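Long-range contacts in extracellular solute-binding protein, family 1 (Bifidobacterium longum subsp. infantis ATCC 15697, PDB 3OMB), which probably captures an extracellular solute, perhaps a sugar, for import by an ABC transporter, and also carries a bound magnesium ion: residues V46-N51 / W74-R79; A50-M55 / N413-L418; I152-G157 / L421-I426. All coordinates share one frame; numbering follows the deposited sequence.

Contact 1. Residues V46-N51 / W74-R79; sequences VKKNAN and WQEVTR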
loop_
_atom_site.group_PDB
_atom_site.type_symbol
_atom_site.label_atom_id
_atom_site.label_comp_id
_atom_site.label_asym_id
_atom_site.label_seq_id
_atom_site.Cartn_x
_atom_site.Cartn_y
_atom_site.Cartn_z
ATOM N N VAL A 46 1.786 11.170 -17.140
ATOM C CA VAL A 46 2.086 11.166 -15.706
ATOM C C VAL A 46 0.776 11.177 -14.898
ATOM O O VAL A 46 -0.069 12.066 -15.042
ATOM C CB VAL A 46 3.018 12.360 -15.272
ATOM C CG1 VAL A 46 2.444 13.732 -15.686
ATOM C CG2 VAL A 46 3.293 12.305 -13.790
ATOM N N LYS A 47 0.618 10.171 -14.063
ATOM C CA LYS A 47 -0.500 10.108 -13.130
ATOM C C LYS A 47 -0.222 11.046 -11.961
ATOM O O LYS A 47 0.912 11.110 -11.476
ATOM C CB LYS A 47 -0.658 8.681 -12.623
ATOM C CG LYS A 47 -1.966 8.435 -11.870
ATOM C CD LYS A 47 -1.918 7.116 -11.141
ATOM C CE LYS A 47 -2.553 6.021 -11.954
ATOM N NZ LYS A 47 -2.186 4.687 -11.387
ATOM N N LYS A 48 -1.262 11.761 -11.528
ATOM C CA LYS A 48 -1.185 12.782 -10.472
ATOM C C LYS A 48 -2.222 12.535 -9.368
ATOM O O LYS A 48 -3.250 11.894 -9.602
ATOM C CB LYS A 48 -1.467 14.172 -11.062
ATOM C CG LYS A 48 -0.696 14.537 -12.335
ATOM C CD LYS A 48 0.772 14.891 -12.051
ATOM C CE LYS A 48 0.921 16.162 -11.198
ATOM N NZ LYS A 48 0.288 17.368 -11.790
ATOM N N ASN A 49 -1.961 13.057 -8.171
ATOM C CA ASN A 49 -3.011 13.190 -7.161
ATOM C C ASN A 49 -3.679 14.547 -7.415
ATOM O O ASN A 49 -3.014 15.487 -7.874
ATOM C CB ASN A 49 -2.416 13.142 -5.737
ATOM C CG ASN A 49 -1.891 11.755 -5.339
ATOM O OD1 ASN A 49 -2.473 10.725 -5.699
ATOM N ND2 ASN A 49 -0.793 11.728 -4.573
ATOM N N ALA A 50 -4.973 14.673 -7.132
ATOM C CA ALA A 50 -5.659 15.977 -7.289
ATOM C C ALA A 50 -5.050 17.138 -6.480
ATOM O O ALA A 50 -5.212 18.291 -6.843
ATOM C CB ALA A 50 -7.177 15.855 -6.973
ATOM N N ASN A 51 -4.350 16.845 -5.391
ATOM C CA ASN A 51 -3.780 17.935 -4.586
ATOM C C ASN A 51 -2.439 18.486 -5.104
ATOM O O ASN A 51 -1.837 19.362 -4.487
ATOM C CB ASN A 51 -3.692 17.532 -3.106
ATOM C CG ASN A 51 -2.689 16.433 -2.852
ATOM O OD1 ASN A 51 -2.049 15.913 -3.774
ATOM N ND2 ASN A 51 -2.538 16.072 -1.586
ATOM N N TRP A 74 3.942 17.234 -21.342
ATOM C CA TRP A 74 3.343 16.480 -20.229
ATOM C C TRP A 74 1.890 16.166 -20.507
ATOM O O TRP A 74 1.126 17.027 -20.928
ATOM C CB TRP A 74 3.442 17.253 -18.904
ATOM C CG TRP A 74 4.860 17.473 -18.427
ATOM C CD1 TRP A 74 5.625 18.614 -18.586
ATOM C CD2 TRP A 74 5.692 16.523 -17.738
ATOM N NE1 TRP A 74 6.876 18.423 -18.006
ATOM C CE2 TRP A 74 6.936 17.149 -17.490
ATOM C CE3 TRP A 74 5.495 15.204 -17.287
ATOM C CZ2 TRP A 74 7.984 16.496 -16.815
ATOM C CZ3 TRP A 74 6.552 14.547 -16.616
ATOM C CH2 TRP A 74 7.772 15.193 -16.392
ATOM N N GLN A 75 1.488 14.934 -20.247
ATOM C CA GLN A 75 0.075 14.628 -20.303
ATOM C C GLN A 75 -0.353 14.180 -18.908
ATOM O O GLN A 75 -0.126 13.044 -18.531
ATOM C CB GLN A 75 -0.186 13.559 -21.367
ATOM C CG GLN A 75 -1.637 13.385 -21.731
ATOM C CD GLN A 75 -1.931 12.004 -22.325
ATOM O OE1 GLN A 75 -3.043 11.500 -22.184
ATOM N NE2 GLN A 75 -0.936 11.388 -22.986
ATOM N N GLU A 76 -0.962 15.084 -18.149
ATOM C CA GLU A 76 -1.259 14.829 -16.743
ATOM C C GLU A 76 -2.625 14.216 -16.573
ATOM O O GLU A 76 -3.594 14.750 -17.087
ATOM C CB GLU A 76 -1.206 16.122 -15.944
ATOM C CG GLU A 76 0.098 16.868 -16.128
ATOM C CD GLU A 76 0.073 18.240 -15.481
ATOM O OE1 GLU A 76 0.090 18.318 -14.237
ATOM O OE2 GLU A 76 0.048 19.238 -16.216
ATOM N N VAL A 77 -2.699 13.106 -15.846
ATOM C CA VAL A 77 -3.975 12.448 -15.596
ATOM C C VAL A 77 -4.110 12.108 -14.114
ATOM O O VAL A 77 -3.173 11.605 -13.519
ATOM C CB VAL A 77 -4.168 11.158 -16.476
ATOM C CG1 VAL A 77 -4.365 11.514 -17.957
ATOM C CG2 VAL A 77 -3.010 10.150 -16.279
ATOM N N THR A 78 -5.270 12.379 -13.519
ATOM C CA THR A 78 -5.505 11.985 -12.120
ATOM C C THR A 78 -5.791 10.481 -12.019
ATOM O O THR A 78 -6.063 9.822 -13.030
ATOM C CB THR A 78 -6.664 12.758 -11.476
ATOM O OG1 THR A 78 -7.854 12.509 -12.231
ATOM C CG2 THR A 78 -6.380 14.260 -11.448
ATOM N N ARG A 79 -5.735 9.951 -10.797
ATOM C CA ARG A 79 -5.950 8.527 -10.548
ATOM C C ARG A 79 -7.255 8.033 -11.142
ATOM O O ARG A 79 -7.313 6.942 -11.711
ATOM C CB ARG A 79 -5.934 8.228 -9.049
ATOM C CG ARG A 79 -4.566 8.371 -8.393
ATOM C CD ARG A 79 -4.671 8.024 -6.912
ATOM N NE ARG A 79 -3.397 8.121 -6.204
ATOM C CZ ARG A 79 -2.501 7.139 -6.102
ATOM N NH1 ARG A 79 -1.381 7.339 -5.409
ATOM N NH2 ARG A 79 -2.712 5.959 -6.690
#
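K48 and E76 are joined by a salt bridge in which K48 NZ lies 2.6 Å from E76 OE1 and meets that oxygen nearly along its C-O bond. K48 CG, anti to its carbonyl carbon (chi1 -49°), comes 4.0 Å from E76 CB, and bends at chi2, chi3 and chi4 then bring NZ to the carboxylate. Each polar end has a second partner: K48 NZ donates to the carbonyl of E53, and E76 OE1 accepts from the backbone N of M55. An alanine at K48 would probably leave E76 OE1 without its charged mate and E53 O without this donor. The two backbones run parallel, V46 pairing with E76, K47 with V77 and K48 with T78. V46 N donates to Q75 O (3.0 Å), V77 N to V46 O (2.9 Å) and K48 N to V77 O (2.8 Å). R79 N makes a weak bond to K48 O (3.4 Å, 126° at the hydrogen), and V77 O also receives a CA-H contact from K47. This is the strand pair of a beta-alpha-beta unit, 41-48 and 71-78 connected through helix 59-68; the sheet order 71-78, 41-48, 98-100, 352-356 is consistent with one lobe of a type 2 solute-binding protein. On the E76 face, V46 CG1 approaches the W74 ring obliquely, 3.7 Å from W74 CE3. Past the strand ends, R79 NE donates to N49 OD1 at 2.8 Å, nearly in line with the amide C=O, and the amide and guanidinium planes lie 22° apart. E420 serves both groups, forming a salt bridge with R79 NH1 and accepting from N49 ND2. T78 occupies the N-cap of helix 79-92, its OG1 weakly bonded to A81 N.

Contact 2. Residues A50-M55 / N413-L418; sequences ANQEKM and NQYPGL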
loop_
_atom_site.group_PDB
_atom_site.type_symbol
_atom_site.label_atom_id
_atom_site.label_comp_id
_atom_site.label_asym_id
_atom_site.label_seq_id
_atom_site.Cartn_x
_atom_site.Cartn_y
_atom_site.Cartn_z
ATOM N N ALA A 50 -4.973 14.673 -7.132
ATOM C CA ALA A 50 -5.659 15.977 -7.289
ATOM C C ALA A 50 -5.050 17.138 -6.480
ATOM O O ALA A 50 -5.212 18.291 -6.843
ATOM C CB ALA A 50 -7.177 15.855 -6.973
ATOM N N ASN A 51 -4.350 16.845 -5.391
ATOM C CA ASN A 51 -3.780 17.935 -4.586
ATOM C C ASN A 51 -2.439 18.486 -5.104
ATOM O O ASN A 51 -1.837 19.362 -4.487
ATOM C CB ASN A 51 -3.692 17.532 -3.106
ATOM C CG ASN A 51 -2.689 16.433 -2.852
ATOM O OD1 ASN A 51 -2.049 15.913 -3.774
ATOM N ND2 ASN A 51 -2.538 16.072 -1.586
ATOM N N GLN A 52 -1.992 17.979 -6.246
ATOM C CA GLN A 52 -0.719 18.379 -6.804
ATOM C C GLN A 52 -0.796 19.546 -7.785
ATOM O O GLN A 52 -1.733 19.694 -8.570
ATOM C CB GLN A 52 -0.007 17.177 -7.441
ATOM C CG GLN A 52 0.449 16.168 -6.403
ATOM C CD GLN A 52 0.743 14.810 -6.989
ATOM O OE1 GLN A 52 0.652 14.600 -8.201
ATOM N NE2 GLN A 52 1.115 13.874 -6.132
ATOM N N GLU A 53 0.222 20.384 -7.697
ATOM C CA GLU A 53 0.512 21.429 -8.663
ATOM C C GLU A 53 0.678 20.844 -10.087
ATOM O O GLU A 53 1.025 19.663 -10.260
ATOM C CB GLU A 53 1.784 22.100 -8.127
ATOM C CG GLU A 53 2.706 22.861 -9.044
ATOM C CD GLU A 53 3.624 23.801 -8.241
ATOM O OE1 GLU A 53 4.818 23.466 -8.009
ATOM O OE2 GLU A 53 3.127 24.874 -7.805
ATOM N N LYS A 54 0.396 21.653 -11.102
ATOM C CA LYS A 54 0.614 21.235 -12.499
ATOM C C LYS A 54 2.112 21.104 -12.779
ATOM O O LYS A 54 2.916 21.857 -12.210
ATOM C CB LYS A 54 -0.024 22.213 -13.498
ATOM C CG LYS A 54 -1.542 22.308 -13.403
ATOM C CD LYS A 54 -2.132 23.072 -14.613
ATOM C CE LYS A 54 -3.687 23.077 -14.622
ATOM N NZ LYS A 54 -4.282 24.053 -13.635
HETATM N N MSE A 55 2.465 20.148 -13.644
HETATM C CA MSE A 55 3.856 19.890 -14.055
HETATM C C MSE A 55 4.516 21.162 -14.556
HETATM O O MSE A 55 5.673 21.437 -14.248
HETATM C CB MSE A 55 3.941 18.836 -15.183
HETATM C CG MSE A 55 3.375 17.450 -14.876
HETATM SE SE MSE A 55 4.027 16.686 -13.208
HETATM C CE MSE A 55 5.940 16.786 -13.552
ATOM N N ASN A 413 -3.942 22.631 -2.614
ATOM C CA ASN A 413 -3.855 21.760 -3.800
ATOM C C ASN A 413 -2.664 22.103 -4.707
ATOM O O ASN A 413 -2.742 22.034 -5.940
ATOM C CB ASN A 413 -5.182 21.743 -4.583
ATOM C CG ASN A 413 -6.300 21.070 -3.810
ATOM O OD1 ASN A 413 -6.114 20.002 -3.233
ATOM N ND2 ASN A 413 -7.468 21.704 -3.782
ATOM N N GLN A 414 -1.551 22.464 -4.071
ATOM C CA GLN A 414 -0.334 22.807 -4.780
ATOM C C GLN A 414 0.869 22.028 -4.267
ATOM O O GLN A 414 1.949 22.587 -4.093
ATOM C CB GLN A 414 -0.082 24.312 -4.686
ATOM C CG GLN A 414 -1.089 25.127 -5.489
ATOM C CD GLN A 414 -0.706 26.594 -5.599
ATOM O OE1 GLN A 414 0.123 27.102 -4.836
ATOM N NE2 GLN A 414 -1.316 27.288 -6.560
ATOM N N TYR A 415 0.682 20.731 -4.030
ATOM C CA TYR A 415 1.794 19.891 -3.628
ATOM C C TYR A 415 2.865 19.965 -4.733
ATOM O O TYR A 415 2.531 19.822 -5.909
ATOM C CB TYR A 415 1.345 18.449 -3.355
ATOM C CG TYR A 415 2.438 17.672 -2.674
ATOM C CD1 TYR A 415 2.568 17.694 -1.273
ATOM C CD2 TYR A 415 3.381 16.945 -3.428
ATOM C CE1 TYR A 415 3.599 16.991 -0.640
ATOM C CE2 TYR A 415 4.409 16.261 -2.811
ATOM C CZ TYR A 415 4.516 16.283 -1.421
ATOM O OH TYR A 415 5.544 15.602 -0.806
ATOM N N PRO A 416 4.139 20.238 -4.365
ATOM C CA PRO A 416 5.117 20.637 -5.393
ATOM C C PRO A 416 5.780 19.465 -6.136
ATOM O O PRO A 416 6.712 19.675 -6.934
ATOM C CB PRO A 416 6.145 21.451 -4.598
ATOM C CG PRO A 416 6.105 20.871 -3.237
ATOM C CD PRO A 416 4.692 20.365 -3.005
ATOM N N GLY A 417 5.322 18.247 -5.875
ATOM C CA GLY A 417 5.865 17.082 -6.557
ATOM C C GLY A 417 4.846 15.989 -6.779
ATOM O O GLY A 417 3.641 16.232 -6.712
ATOM N N LEU A 418 5.340 14.785 -7.054
ATOM C CA LEU A 418 4.499 13.614 -7.280
ATOM C C LEU A 418 4.271 12.768 -6.026
ATOM O O LEU A 418 3.433 11.856 -6.031
ATOM C CB LEU A 418 5.111 12.745 -8.376
ATOM C CG LEU A 418 5.127 13.384 -9.763
ATOM C CD1 LEU A 418 5.833 12.480 -10.741
ATOM C CD2 LEU A 418 3.709 13.703 -10.253
#
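The first torsion of Q52 sets its CG anti to the carbonyl carbon (chi1 -69°), which brings Q52 CG to 3.9 Å from Y415 CB. That of Y415 sends its ring CG anti to the backbone N, leaving the two chains side by side with amide and ring planes 39° apart. Beyond CG the glutamine is extended, which carries Q52 CD to 3.2 Å from G417 O; Q52 NE2 then makes a weak bond to L418 O at 3.1 Å. The stronger bond of the Q52 amide is to N49, whose N donates to Q52 OE1. Between the backbones, E53 N donates to Y415 O (3.0 Å) and Y415 N to N51 O, whose position is less certain. They form a single bridge, Q52 with Y415, one of its bonds being less sure, between the loop after strand 41-48 and the loop after helix 403-411. N413, the first residue of the second segment, is the C-prime residue of the Schellman motif that ends that helix. M55, a selenomethionine, puts SE 4.2 Å from L418 CD2. The chemistry implies attachment mainly through main-chain amides and carbonyls; the Q52-L418 bond is bent (123° at the hydrogen), and the glutamine amide is probably held more by N49 N than by L418 O.

Contact 3. Residues I152-G157 / L421-I426; sequences IADGRG and LLVGWI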
loop_
_atom_site.group_PDB
_atom_site.type_symbol
_atom_site.label_atom_id
_atom_site.label_comp_id
_atom_site.label_asym_id
_atom_site.label_seq_id
_atom_site.Cartn_x
_atom_site.Cartn_y
_atom_site.Cartn_z
ATOM N N ILE A 152 9.339 -0.559 -14.919
ATOM C CA ILE A 152 10.297 -0.457 -13.817
ATOM C C ILE A 152 9.599 0.037 -12.560
ATOM O O ILE A 152 8.761 0.957 -12.611
ATOM C CB ILE A 152 11.477 0.451 -14.204
ATOM C CG1 ILE A 152 11.979 0.016 -15.597
ATOM C CG2 ILE A 152 12.582 0.407 -13.136
ATOM C CD1 ILE A 152 13.347 0.536 -16.021
ATOM N N ALA A 153 9.948 -0.584 -11.438
ATOM C CA ALA A 153 9.418 -0.197 -10.141
ATOM C C ALA A 153 10.000 1.138 -9.684
ATOM O O ALA A 153 10.927 1.690 -10.290
ATOM C CB ALA A 153 9.715 -1.301 -9.093
ATOM N N ASP A 154 9.447 1.653 -8.598
ATOM C CA ASP A 154 9.996 2.851 -7.960
ATOM C C ASP A 154 10.114 2.636 -6.447
ATOM O O ASP A 154 9.549 1.697 -5.894
ATOM C CB ASP A 154 9.122 4.050 -8.293
ATOM C CG ASP A 154 7.652 3.735 -8.175
ATOM O OD1 ASP A 154 7.168 3.619 -7.019
ATOM O OD2 ASP A 154 6.981 3.592 -9.230
ATOM N N GLY A 155 10.860 3.499 -5.783
ATOM C CA GLY A 155 11.041 3.389 -4.334
ATOM C C GLY A 155 11.029 4.744 -3.658
ATOM O O GLY A 155 11.540 5.704 -4.198
ATOM N N ARG A 156 10.459 4.785 -2.457
ATOM C CA ARG A 156 10.217 5.992 -1.681
ATOM C C ARG A 156 11.280 6.167 -0.625
ATOM O O ARG A 156 11.144 7.050 0.207
ATOM C CB ARG A 156 8.968 5.772 -0.823
ATOM C CG ARG A 156 7.676 6.084 -1.363
ATOM C CD ARG A 156 6.764 6.386 -0.174
ATOM N NE ARG A 156 5.848 5.299 0.187
ATOM C CZ ARG A 156 4.627 5.517 0.686
ATOM N NH1 ARG A 156 4.188 6.761 0.846
ATOM N NH2 ARG A 156 3.832 4.500 1.003
ATOM N N GLY A 157 12.245 5.259 -0.548
ATOM C CA GLY A 157 13.283 5.354 0.489
ATOM C C GLY A 157 13.127 4.400 1.654
ATOM O O GLY A 157 12.016 4.010 2.013
ATOM N N LEU A 421 3.589 9.015 -5.900
ATOM C CA LEU A 421 3.542 8.668 -7.331
ATOM C C LEU A 421 4.852 8.972 -8.054
ATOM O O LEU A 421 4.883 9.078 -9.287
ATOM C CB LEU A 421 2.381 9.382 -8.032
ATOM C CG LEU A 421 0.987 8.887 -7.633
ATOM C CD1 LEU A 421 -0.054 9.933 -7.955
ATOM C CD2 LEU A 421 0.648 7.537 -8.303
ATOM N N LEU A 422 5.942 9.099 -7.297
ATOM C CA LEU A 422 7.231 9.357 -7.917
ATOM C C LEU A 422 7.612 8.115 -8.727
ATOM O O LEU A 422 7.219 6.975 -8.407
ATOM C CB LEU A 422 8.294 9.655 -6.867
ATOM C CG LEU A 422 9.059 8.442 -6.310
ATOM C CD1 LEU A 422 10.376 8.873 -5.664
ATOM C CD2 LEU A 422 8.214 7.679 -5.335
ATOM N N VAL A 423 8.356 8.342 -9.792
ATOM C CA VAL A 423 8.871 7.251 -10.572
ATOM C C VAL A 423 10.376 7.506 -10.591
ATOM O O VAL A 423 10.863 8.405 -11.269
ATOM C CB VAL A 423 8.218 7.264 -11.957
ATOM C CG1 VAL A 423 8.793 6.201 -12.831
ATOM C CG2 VAL A 423 6.724 7.034 -11.819
ATOM N N GLY A 424 11.105 6.726 -9.812
ATOM C CA GLY A 424 12.499 7.019 -9.499
ATOM C C GLY A 424 12.767 6.220 -8.247
ATOM O O GLY A 424 12.011 5.310 -7.933
ATOM N N TRP A 425 13.839 6.525 -7.538
ATOM C CA TRP A 425 14.126 5.802 -6.310
ATOM C C TRP A 425 14.935 6.684 -5.365
ATOM O O TRP A 425 15.777 7.440 -5.806
ATOM C CB TRP A 425 14.824 4.470 -6.582
ATOM C CG TRP A 425 16.289 4.560 -6.967
ATOM C CD1 TRP A 425 16.807 5.144 -8.095
ATOM C CD2 TRP A 425 17.410 4.040 -6.231
ATOM N NE1 TRP A 425 18.172 5.009 -8.108
ATOM C CE2 TRP A 425 18.574 4.356 -6.969
ATOM C CE3 TRP A 425 17.544 3.352 -5.013
ATOM C CZ2 TRP A 425 19.865 3.990 -6.545
ATOM C CZ3 TRP A 425 18.841 2.983 -4.583
ATOM C CH2 TRP A 425 19.981 3.316 -5.346
ATOM N N ILE A 426 14.632 6.605 -4.072
ATOM C CA ILE A 426 15.377 7.344 -3.058
ATOM C C ILE A 426 16.409 6.380 -2.525
ATOM O O ILE A 426 16.040 5.370 -1.899
ATOM C CB ILE A 426 14.494 7.810 -1.869
ATOM C CG1 ILE A 426 13.315 8.679 -2.339
ATOM C CG2 ILE A 426 15.349 8.579 -0.815
ATOM C CD1 ILE A 426 13.712 9.954 -2.977
HETATM O O HOH W 1 13.784 3.460 -2.309
#
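G155 N donates to G424 O at 3.0 Å, with 157° at the hydrogen and the donor lying in the carbonyl plane. The other polar atom of this glycine is also taken up: G155 O receives I426 N at 3.2 Å, from 52° above the carbonyl plane, and a CA-H contact from W425, whose CA stands 3.3 Å away. The L422 methyl CD1 lies beside this gripped carbonyl. A water extends the pairing, accepting from G157 N and donating to I426 O. Packing rests on I426, its CG1 3.7 Å from R156 C and its CB 3.6 Å from G157 CA. A side chain at G157 would meet I426 CG2 closely and also press on the preceding carbonyl O, in keeping with the glycine there. The CB of D154 points toward the loop, 3.2 Å from G424 O, and D154 CG lies 3.3 Å from L422 O; carboxylate and carbonyl are both acceptors and make no hydrogen bond. Loop 421-426 is thus attached to the end of strand 152-155, which pairs antiparallel with strand 349-350. Helix 376-384 borders the loop, with S379 OG bonded to W425 N and Q382 NE2 to V423 O; on helix 126-134, the ring of F131 stacks with that of W425.

Contact 3 is the buried one of the three, whereas contacts 1 and 2 are partly buried and lie farther from the centre of the chain. Contact 1 is regular strand pairing within a local beta-alpha-beta unit; the other two attach the loop between helix 403-411 and strand 431-433 to parts of the chain hundreds of residues earlier. Contacts 1 and 2 share A50 and N51, and the K48-E76 pair of contact 1 also bonds to E53 and M55 of contact 2. Charged side chains add to the sheet bonds of contact 1, main-chain bonds dominate contact 2, and contact 3 relies on backbone bonds of G155, close glycine packing and a bridging water. L421, at the start of the second segment of contact 3, packs on N49 and R79 of contact 1.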